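Putative glycosylhydrolase (Parabacteroides distasonis, PDB 3S5Q) is probably a glycoside hydrolase of the 3-keto-disaccharide hydrolase family, built on a concanavalin A-like fold. Local coordinates at residues 29-34 with 51-56; 71-76 with 100-105; 78-83 with 138-143. All blocks are in the same frame, centred on the assembly; numbering follows the deposited sequence.

Interaction 1. Residues 29-34 with 51-56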
loop_
_atom_site.group_PDB
_atom_site.type_symbol
_atom_site.label_atom_id
_atom_site.label_comp_id
_atom_site.label_asym_id
_atom_site.label_seq_id
_atom_site.Cartn_x
_atom_site.Cartn_y
_atom_site.Cartn_z
ATOM N N SER A 29 -15.707 12.832 -0.878
ATOM C CA SER A 29 -16.055 13.810 0.152
ATOM C C SER A 29 -15.491 13.439 1.533
ATOM O O SER A 29 -15.360 14.312 2.378
ATOM C CB SER A 29 -17.577 14.022 0.245
ATOM O OG SER A 29 -18.272 12.838 0.583
ATOM N N ASN A 30 -15.148 12.161 1.736
ATOM C CA ASN A 30 -14.575 11.696 2.989
ATOM C C ASN A 30 -13.053 11.515 2.866
ATOM O O ASN A 30 -12.440 10.762 3.635
ATOM C CB ASN A 30 -15.250 10.384 3.427
ATOM C CG ASN A 30 -14.926 9.208 2.491
ATOM O OD1 ASN A 30 -14.680 9.396 1.290
ATOM N ND2 ASN A 30 -14.913 7.996 3.044
ATOM N N ALA A 31 -12.457 12.185 1.879
ATOM C CA ALA A 31 -10.999 12.141 1.672
ATOM C C ALA A 31 -10.394 13.533 1.735
ATOM O O ALA A 31 -11.058 14.509 1.382
ATOM C CB ALA A 31 -10.650 11.494 0.320
ATOM N N ASP A 32 -9.138 13.586 2.177
ATOM C CA ASP A 32 -8.321 14.784 2.115
ATOM C C ASP A 32 -7.347 14.676 0.939
ATOM O O ASP A 32 -6.442 13.824 0.937
ATOM C CB ASP A 32 -7.541 14.965 3.416
ATOM C CG ASP A 32 -6.695 16.206 3.411
ATOM O OD1 ASP A 32 -5.618 16.216 2.771
ATOM O OD2 ASP A 32 -7.110 17.187 4.054
ATOM N N TYR A 33 -7.523 15.536 -0.045
ATOM C CA TYR A 33 -6.674 15.514 -1.226
ATOM C C TYR A 33 -6.676 16.882 -1.911
ATOM O O TYR A 33 -7.489 17.755 -1.576
ATOM C CB TYR A 33 -7.174 14.440 -2.204
ATOM C CG TYR A 33 -8.554 14.715 -2.724
ATOM C CD1 TYR A 33 -9.668 14.555 -1.918
ATOM C CD2 TYR A 33 -8.756 15.126 -4.032
ATOM C CE1 TYR A 33 -10.929 14.793 -2.394
ATOM C CE2 TYR A 33 -10.021 15.370 -4.510
ATOM C CZ TYR A 33 -11.095 15.210 -3.691
ATOM O OH TYR A 33 -12.351 15.460 -4.173
ATOM N N ASP A 34 -5.737 17.064 -2.840
ATOM C CA ASP A 34 -5.771 18.176 -3.782
ATOM C C ASP A 34 -6.520 17.730 -5.020
ATOM O O ASP A 34 -6.069 16.848 -5.740
ATOM C CB ASP A 34 -4.352 18.576 -4.180
ATOM C CG ASP A 34 -4.284 19.939 -4.882
ATOM O OD1 ASP A 34 -5.103 20.244 -5.808
ATOM O OD2 ASP A 34 -3.376 20.708 -4.493
ATOM N N GLN A 51 1.517 13.962 -4.585
ATOM C CA GLN A 51 0.820 14.332 -3.347
ATOM C C GLN A 51 -0.159 13.212 -3.020
ATOM O O GLN A 51 -0.715 12.596 -3.940
ATOM C CB GLN A 51 0.070 15.660 -3.498
ATOM C CG GLN A 51 0.892 16.855 -3.988
ATOM C CD GLN A 51 1.958 17.306 -2.985
ATOM O OE1 GLN A 51 1.789 17.200 -1.760
ATOM N NE2 GLN A 51 3.059 17.839 -3.509
ATOM N N SER A 52 -0.367 12.940 -1.726
ATOM C CA SER A 52 -1.139 11.766 -1.329
ATOM C C SER A 52 -2.619 12.086 -1.123
ATOM O O SER A 52 -3.019 13.264 -1.051
ATOM C CB SER A 52 -0.556 11.138 -0.060
ATOM O OG SER A 52 -0.670 12.039 1.012
ATOM N N ILE A 53 -3.424 11.028 -1.072
ATOM C CA ILE A 53 -4.850 11.119 -0.722
ATOM C C ILE A 53 -5.053 10.385 0.599
ATOM O O ILE A 53 -4.521 9.286 0.794
ATOM C CB ILE A 53 -5.825 10.611 -1.847
ATOM C CG1 ILE A 53 -7.288 10.787 -1.438
ATOM C CG2 ILE A 53 -5.627 9.175 -2.219
ATOM C CD1 ILE A 53 -8.227 10.729 -2.620
ATOM N N TRP A 54 -5.809 11.006 1.514
ATOM C CA TRP A 54 -5.943 10.513 2.879
ATOM C C TRP A 54 -7.392 10.362 3.307
ATOM O O TRP A 54 -8.268 11.123 2.889
ATOM C CB TRP A 54 -5.319 11.494 3.872
ATOM C CG TRP A 54 -3.900 11.778 3.657
ATOM C CD1 TRP A 54 -3.377 12.877 3.060
ATOM C CD2 TRP A 54 -2.788 10.967 4.064
ATOM N NE1 TRP A 54 -1.994 12.810 3.070
ATOM C CE2 TRP A 54 -1.611 11.662 3.706
ATOM C CE3 TRP A 54 -2.671 9.737 4.748
ATOM C CZ2 TRP A 54 -0.338 11.155 3.953
ATOM C CZ3 TRP A 54 -1.398 9.238 5.006
ATOM C CH2 TRP A 54 -0.248 9.942 4.594
ATOM N N THR A 55 -7.620 9.383 4.165
ATOM C CA THR A 55 -8.884 9.250 4.843
ATOM C C THR A 55 -8.997 10.435 5.814
ATOM O O THR A 55 -7.982 11.031 6.227
ATOM C CB THR A 55 -8.962 7.911 5.616
ATOM O OG1 THR A 55 -7.901 7.840 6.596
ATOM C CG2 THR A 55 -8.917 6.698 4.649
ATOM N N LYS A 56 -10.235 10.779 6.144
ATOM C CA LYS A 56 -10.524 11.776 7.160
ATOM C C LYS A 56 -10.679 11.194 8.554
ATOM O O LYS A 56 -10.722 11.947 9.533
ATOM C CB LYS A 56 -11.804 12.523 6.779
ATOM C CG LYS A 56 -11.578 13.581 5.728
ATOM C CD LYS A 56 -12.868 14.241 5.331
ATOM C CE LYS A 56 -12.617 15.587 4.676
ATOM N NZ LYS A 56 -13.897 16.161 4.209
HETATM O O HOH W 1 -12.458 8.861 5.593
HETATM O O HOH W 2 -3.535 15.311 -2.825
#
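The indole of W54 lies on the sheet face that also carries the D32 side chain. S52 CB sits over one face of the ring, 3.5 Å above its plane and offset toward the rim, while D32 O comes obliquely to the pyrrole side, 3.8 Å from W54 CD1. The ring of Y33 has the backbone carbon of A31 in plane at its edge, and the I53 CD1 methyl slants against it. Y33 and I53 run side by side and point the same way, with Y33 CB 3.7 Å from I53 CG1. That fit follows from I53 holding CG1 anti to its backbone N (chi1 -178°), which also brings CG1 within 3.9 Å of A31 CB; a small alanine leaves the branched isoleucine room beside the tyrosine. D32 and W54 form an antiparallel hydrogen-bonded pair: D32 N gives to W54 O at 2.7 Å, and W54 N returns a bond to D32 O at 2.9 Å. Beyond the pair, K56 stretches its long aliphatic chain along N30, and its ammonium donates to S29 O at 3.0 Å, a reach that a lysine can make while its methylenes cover the backbone. The direct bond from K56 N to N30 O is weak, and a water bridges the same two atoms; a second water joins D34 N to S52 O. Strand 31-32 is one of the two outermost strands of a five-stranded antiparallel sheet. Strand 53-55 continues the sheet through backbone bonds to 192-195, W54 meets W88 edge-to-face and packs on strand 75-82, and W38 of strand 38-41 touches both Y33 and I53.

Interaction 2. Residues 71-76 with 100-105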
loop_
_atom_site.group_PDB
_atom_site.type_symbol
_atom_site.label_atom_id
_atom_site.label_comp_id
_atom_site.label_asym_id
_atom_site.label_seq_id
_atom_site.Cartn_x
_atom_site.Cartn_y
_atom_site.Cartn_z
ATOM N N ASP A 71 2.308 1.289 -14.489
ATOM C CA ASP A 71 2.942 1.448 -15.820
ATOM C C ASP A 71 4.437 1.243 -15.613
ATOM O O ASP A 71 4.901 1.007 -14.483
ATOM C CB ASP A 71 2.665 2.834 -16.413
ATOM C CG ASP A 71 2.878 2.895 -17.946
ATOM O OD1 ASP A 71 3.453 1.945 -18.574
ATOM O OD2 ASP A 71 2.493 3.928 -18.520
ATOM N N VAL A 72 5.203 1.296 -16.692
ATOM C CA VAL A 72 6.651 1.175 -16.586
ATOM C C VAL A 72 7.223 2.093 -15.487
ATOM O O VAL A 72 7.062 3.320 -15.510
ATOM C CB VAL A 72 7.328 1.409 -17.968
ATOM C CG1 VAL A 72 7.102 2.863 -18.485
ATOM C CG2 VAL A 72 8.796 1.046 -17.903
ATOM N N ASN A 73 7.877 1.471 -14.514
ATOM C CA ASN A 73 8.553 2.159 -13.413
ATOM C C ASN A 73 7.643 2.988 -12.484
ATOM O O ASN A 73 8.095 3.938 -11.856
ATOM C CB ASN A 73 9.700 3.033 -13.952
ATOM C CG ASN A 73 10.831 3.203 -12.951
ATOM O OD1 ASN A 73 10.783 2.658 -11.844
ATOM N ND2 ASN A 73 11.861 3.969 -13.330
ATOM N N THR A 74 6.360 2.645 -12.382
ATOM C CA THR A 74 5.531 3.238 -11.315
ATOM C C THR A 74 6.177 3.108 -9.956
ATOM O O THR A 74 6.810 2.104 -9.650
ATOM C CB THR A 74 4.167 2.563 -11.195
ATOM O OG1 THR A 74 3.441 2.784 -12.403
ATOM C CG2 THR A 74 3.383 3.112 -9.973
ATOM N N ASN A 75 6.003 4.150 -9.154
ATOM C CA ASN A 75 6.483 4.220 -7.779
ATOM C C ASN A 75 5.402 4.981 -6.966
ATOM O O ASN A 75 5.073 6.139 -7.284
ATOM C CB ASN A 75 7.823 4.971 -7.788
ATOM C CG ASN A 75 8.563 4.904 -6.466
ATOM O OD1 ASN A 75 7.965 4.921 -5.404
ATOM N ND2 ASN A 75 9.877 4.850 -6.531
ATOM N N SER A 76 4.848 4.324 -5.947
ATOM C CA SER A 76 3.709 4.818 -5.161
ATOM C C SER A 76 3.690 3.957 -3.876
ATOM O O SER A 76 4.728 3.403 -3.474
ATOM C CB SER A 76 2.425 4.685 -5.999
ATOM O OG SER A 76 1.238 5.142 -5.338
ATOM N N ASP A 100 8.293 -3.581 -10.035
ATOM C CA ASP A 100 9.532 -4.337 -9.833
ATOM C C ASP A 100 10.148 -4.860 -11.145
ATOM O O ASP A 100 11.339 -5.165 -11.181
ATOM C CB ASP A 100 9.310 -5.520 -8.869
ATOM C CG ASP A 100 9.048 -5.078 -7.409
ATOM O OD1 ASP A 100 9.010 -3.867 -7.104
ATOM O OD2 ASP A 100 8.928 -5.972 -6.537
ATOM N N HIS A 101 9.368 -4.952 -12.219
ATOM C CA HIS A 101 9.902 -5.455 -13.497
ATOM C C HIS A 101 10.861 -4.500 -14.223
ATOM O O HIS A 101 11.590 -4.919 -15.123
ATOM C CB HIS A 101 8.775 -5.882 -14.452
ATOM C CG HIS A 101 7.915 -6.989 -13.900
ATOM N ND1 HIS A 101 8.117 -8.325 -14.204
ATOM C CD2 HIS A 101 6.878 -6.952 -13.025
ATOM C CE1 HIS A 101 7.206 -9.054 -13.574
ATOM N NE2 HIS A 101 6.455 -8.248 -12.839
ATOM N N HIS A 102 10.827 -3.225 -13.865
ATOM C CA HIS A 102 11.740 -2.249 -14.458
ATOM C C HIS A 102 13.119 -2.551 -13.848
ATOM O O HIS A 102 13.226 -2.762 -12.648
ATOM C CB HIS A 102 11.290 -0.799 -14.189
ATOM C CG HIS A 102 12.026 0.233 -15.007
ATOM N ND1 HIS A 102 13.249 0.745 -14.637
ATOM C CD2 HIS A 102 11.702 0.843 -16.173
ATOM C CE1 HIS A 102 13.649 1.626 -15.546
ATOM N NE2 HIS A 102 12.719 1.713 -16.480
ATOM N N PRO A 103 14.161 -2.603 -14.690
ATOM C CA PRO A 103 15.486 -3.069 -14.269
ATOM C C PRO A 103 16.131 -2.162 -13.234
ATOM O O PRO A 103 17.024 -2.589 -12.512
ATOM C CB PRO A 103 16.295 -3.032 -15.591
ATOM C CG PRO A 103 15.639 -1.986 -16.362
ATOM C CD PRO A 103 14.185 -2.206 -16.116
ATOM N N GLU A 104 15.687 -0.913 -13.214
ATOM C CA GLU A 104 16.056 0.073 -12.237
ATOM C C GLU A 104 15.937 -0.479 -10.830
ATOM O O GLU A 104 16.825 -0.229 -10.002
ATOM C CB GLU A 104 15.115 1.273 -12.398
ATOM C CG GLU A 104 15.295 2.441 -11.437
ATOM C CD GLU A 104 15.051 3.823 -12.097
ATOM O OE1 GLU A 104 15.290 3.984 -13.337
ATOM O OE2 GLU A 104 14.644 4.747 -11.358
ATOM N N TRP A 105 14.839 -1.207 -10.552
ATOM C CA TRP A 105 14.589 -1.755 -9.203
ATOM C C TRP A 105 15.637 -2.766 -8.704
ATOM O O TRP A 105 15.713 -3.008 -7.513
ATOM C CB TRP A 105 13.164 -2.319 -9.082
ATOM C CG TRP A 105 12.182 -1.226 -8.923
ATOM C CD1 TRP A 105 11.329 -0.739 -9.870
ATOM C CD2 TRP A 105 11.992 -0.413 -7.757
ATOM N NE1 TRP A 105 10.605 0.321 -9.364
ATOM C CE2 TRP A 105 10.993 0.539 -8.068
ATOM C CE3 TRP A 105 12.570 -0.401 -6.473
ATOM C CZ2 TRP A 105 10.554 1.485 -7.143
ATOM C CZ3 TRP A 105 12.132 0.552 -5.559
ATOM C CH2 TRP A 105 11.127 1.469 -5.900
#
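T74 OG1 has two bonds: it accepts from D71 N at 2.8 Å and is hydrogen-bonded to N203 O, bracing the type II turn that carries V72 and N73 onto H102. V72 N adds a bond to D71 OD1, and T74 N closes the turn on D71 O. N73 occupies the third position with positive phi (63°), a conformation asparagine tolerates better than most residues with a side chain. Its amide lies flat over the imidazole of H102, the planes 9° apart and ND2 3.7 Å above the ring toward the rim. N73 CB joins in with a CH-pi contact, 3.9 Å from the ring centroid. P103 CD covers the opposite face, and V72 CG2 meets the edge in plane, 3.4 Å from H102 CD2. H102 ND1 accepts a rather long bond from E104 N (3.3 Å), which helps to fix the ring's rotation. E104 brings its carboxylate nearly perpendicular to the N73 amide, with OE1 3.4 Å from N73 ND2. The other end of the amide, OD1, comes near the W105 indole, whose plane is almost perpendicular to that of the amide, and N75 ND2 approaches the same ring, 3.5 Å from W105 CZ2. Stacking thus carries much of this contact, and the nearby carboxylate of E104, if charged, would probably polarise the N73 amide.

Interaction 3. Residues 78-83 with 138-143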
loop_
_atom_site.group_PDB
_atom_site.type_symbol
_atom_site.label_atom_id
_atom_site.label_comp_id
_atom_site.label_asym_id
_atom_site.label_seq_id
_atom_site.Cartn_x
_atom_site.Cartn_y
_atom_site.Cartn_z
ATOM N N VAL A 78 0.932 2.437 -0.237
ATOM C CA VAL A 78 -0.191 2.565 0.657
ATOM C C VAL A 78 0.411 2.877 2.023
ATOM O O VAL A 78 1.363 2.240 2.451
ATOM C CB VAL A 78 -1.030 1.274 0.732
ATOM C CG1 VAL A 78 -2.239 1.467 1.709
ATOM C CG2 VAL A 78 -1.492 0.851 -0.668
ATOM N N VAL A 79 -0.144 3.889 2.676
ATOM C CA VAL A 79 0.347 4.360 3.939
ATOM C C VAL A 79 -0.683 4.037 5.040
ATOM O O VAL A 79 -1.865 4.370 4.934
ATOM C CB VAL A 79 0.616 5.886 3.841
ATOM C CG1 VAL A 79 1.090 6.463 5.215
ATOM C CG2 VAL A 79 1.633 6.217 2.687
ATOM N N ILE A 80 -0.241 3.371 6.099
ATOM C CA ILE A 80 -1.133 3.066 7.208
ATOM C C ILE A 80 -0.551 3.638 8.503
ATOM O O ILE A 80 0.610 4.062 8.543
ATOM C CB ILE A 80 -1.407 1.557 7.326
ATOM C CG1 ILE A 80 -0.111 0.783 7.684
ATOM C CG2 ILE A 80 -2.085 1.053 6.025
ATOM C CD1 ILE A 80 -0.251 -0.701 8.069
ATOM N N TYR A 81 -1.400 3.704 9.513
ATOM C CA TYR A 81 -1.019 4.148 10.835
ATOM C C TYR A 81 -0.407 5.564 10.806
ATOM O O TYR A 81 0.542 5.855 11.531
ATOM C CB TYR A 81 -0.056 3.152 11.430
ATOM C CG TYR A 81 -0.569 1.725 11.617
ATOM C CD1 TYR A 81 -1.929 1.394 11.526
ATOM C CD2 TYR A 81 0.312 0.725 12.060
ATOM C CE1 TYR A 81 -2.382 0.088 11.778
ATOM C CE2 TYR A 81 -0.124 -0.554 12.319
ATOM C CZ TYR A 81 -1.465 -0.872 12.183
ATOM O OH TYR A 81 -1.865 -2.154 12.460
ATOM N N CYS A 82 -0.942 6.437 9.951
ATOM C CA CYS A 82 -0.402 7.804 9.841
ATOM C C CYS A 82 -0.958 8.702 10.929
ATOM O O CYS A 82 -2.159 8.942 11.006
ATOM C CB CYS A 82 -0.708 8.426 8.484
ATOM S SG CYS A 82 0.052 10.057 8.300
ATOM N N THR A 83 -0.085 9.222 11.770
ATOM C CA THR A 83 -0.536 10.082 12.866
ATOM C C THR A 83 -0.409 11.575 12.534
ATOM O O THR A 83 -0.839 12.424 13.326
ATOM C CB THR A 83 0.287 9.742 14.122
ATOM O OG1 THR A 83 1.667 9.901 13.800
ATOM C CG2 THR A 83 0.004 8.302 14.525
HETATM N N MSE A 138 -3.978 -6.370 -3.772
HETATM C CA MSE A 138 -3.158 -6.335 -2.554
HETATM C C MSE A 138 -4.073 -6.250 -1.361
HETATM O O MSE A 138 -5.031 -5.488 -1.379
HETATM C CB MSE A 138 -2.194 -5.132 -2.581
HETATM C CG MSE A 138 -1.521 -4.757 -1.246
HETATM SE SE MSE A 138 -0.347 -3.176 -1.493
HETATM C CE MSE A 138 1.050 -4.274 -1.997
ATOM N N ILE A 139 -3.810 -7.073 -0.359
ATOM C CA ILE A 139 -4.646 -7.117 0.840
ATOM C C ILE A 139 -3.705 -6.923 2.030
ATOM O O ILE A 139 -2.746 -7.684 2.213
ATOM C CB ILE A 139 -5.438 -8.430 0.980
ATOM C CG1 ILE A 139 -6.160 -8.756 -0.352
ATOM C CG2 ILE A 139 -6.469 -8.332 2.158
ATOM C CD1 ILE A 139 -6.808 -10.120 -0.363
ATOM N N ILE A 140 -3.934 -5.851 2.763
ATOM C CA ILE A 140 -3.108 -5.485 3.933
ATOM C C ILE A 140 -3.944 -5.767 5.176
ATOM O O ILE A 140 -4.993 -5.165 5.358
ATOM C CB ILE A 140 -2.685 -4.007 3.919
ATOM C CG1 ILE A 140 -1.886 -3.668 2.637
ATOM C CG2 ILE A 140 -1.931 -3.634 5.280
ATOM C CD1 ILE A 140 -1.865 -2.210 2.252
ATOM N N THR A 141 -3.470 -6.680 6.013
ATOM C CA THR A 141 -4.120 -6.948 7.309
ATOM C C THR A 141 -3.255 -6.246 8.324
ATOM O O THR A 141 -2.055 -6.527 8.410
ATOM C CB THR A 141 -4.270 -8.448 7.650
ATOM O OG1 THR A 141 -4.988 -9.113 6.593
ATOM C CG2 THR A 141 -5.041 -8.635 9.000
ATOM N N ALA A 142 -3.885 -5.329 9.061
ATOM C CA ALA A 142 -3.223 -4.448 10.044
ATOM C C ALA A 142 -3.880 -4.647 11.389
ATOM O O ALA A 142 -4.876 -3.983 11.747
ATOM C CB ALA A 142 -3.316 -2.964 9.616
ATOM N N LYS A 143 -3.337 -5.569 12.161
ATOM C CA LYS A 143 -3.981 -5.941 13.422
ATOM C C LYS A 143 -3.013 -5.613 14.543
ATOM O O LYS A 143 -2.135 -6.400 14.872
ATOM C CB LYS A 143 -4.367 -7.423 13.399
ATOM C CG LYS A 143 -5.479 -7.785 14.351
ATOM C CD LYS A 143 -5.604 -9.276 14.487
ATOM C CE LYS A 143 -7.027 -9.708 14.330
ATOM N NZ LYS A 143 -7.113 -11.139 13.911
#
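V78 and I140 meet tip to tip because each sends a branch across the gap: V78 holds CG1 anti to its backbone N, and I140 places CG1 anti to its carbonyl carbon (chi1 -58°), which carries CD1 on to within 3.7 Å of V78 CG1. On the V78 side CG2 turns the other way, toward the selenium of M138, a selenomethionine, at 4.3 Å. I80 follows one step on, its CD1 methyl reaching A142 CB at 4.1 Å and lying more loosely against I140 CG2. The two strands, 78-80 and 138-143, run nearly parallel, 10° apart, with their axes 10.3 Å from each other. That is far beyond backbone bonding, as befits two sheets laid face to face. Each strand belongs to a different antiparallel sheet of the beta-sandwich, as in concanavalin A-like lectins and glucanases, and here their inward rows of side chains help to fill the interior. Branched aliphatic residues suit such rows, since they are bulky close to the backbone and need no polar partner. Around them L64 of strand 62-70 and I97 of strand 93-98 pack on V78, while I95 and L151 touch M138. At Y81 the chain turns a corner with positive phi (57°), and the side chain reaches across toward A142, whose CB meets the ring obliquely. I80 CD1 stands 4.1 Å above the centre of one face of the Y81 ring. The hydroxyl reaches past the A142 methyl, with Y81 OH 3.3 Å from A142 CB, to hydrogen-bond G144 O; alanine suits the place because its single methyl still lets the hydroxyl pass close by.

Overall arrangement
From the N terminus, interaction 1 comes first and is complete before the others begin: it closes the loop holding hairpin strands 38-41 and 44-47 and adds edge strand 31-32 to the five-stranded sheet. Interaction 2 starts in the turn leading into strand 75-82 and interaction 3 further along that strand; they cross, since 78-83 has begun before 71-76 meets 100-105 and closes only at 138-143. Interaction 2 joins that turn to the loop after strand 93-98, whereas interaction 3 bridges to the eight-stranded sheet. Interactions 1 and 2 lie with centres about 25 Å apart and do not touch, but W54 packs on V79 and C82, linking interaction 1 directly to segment 78-83.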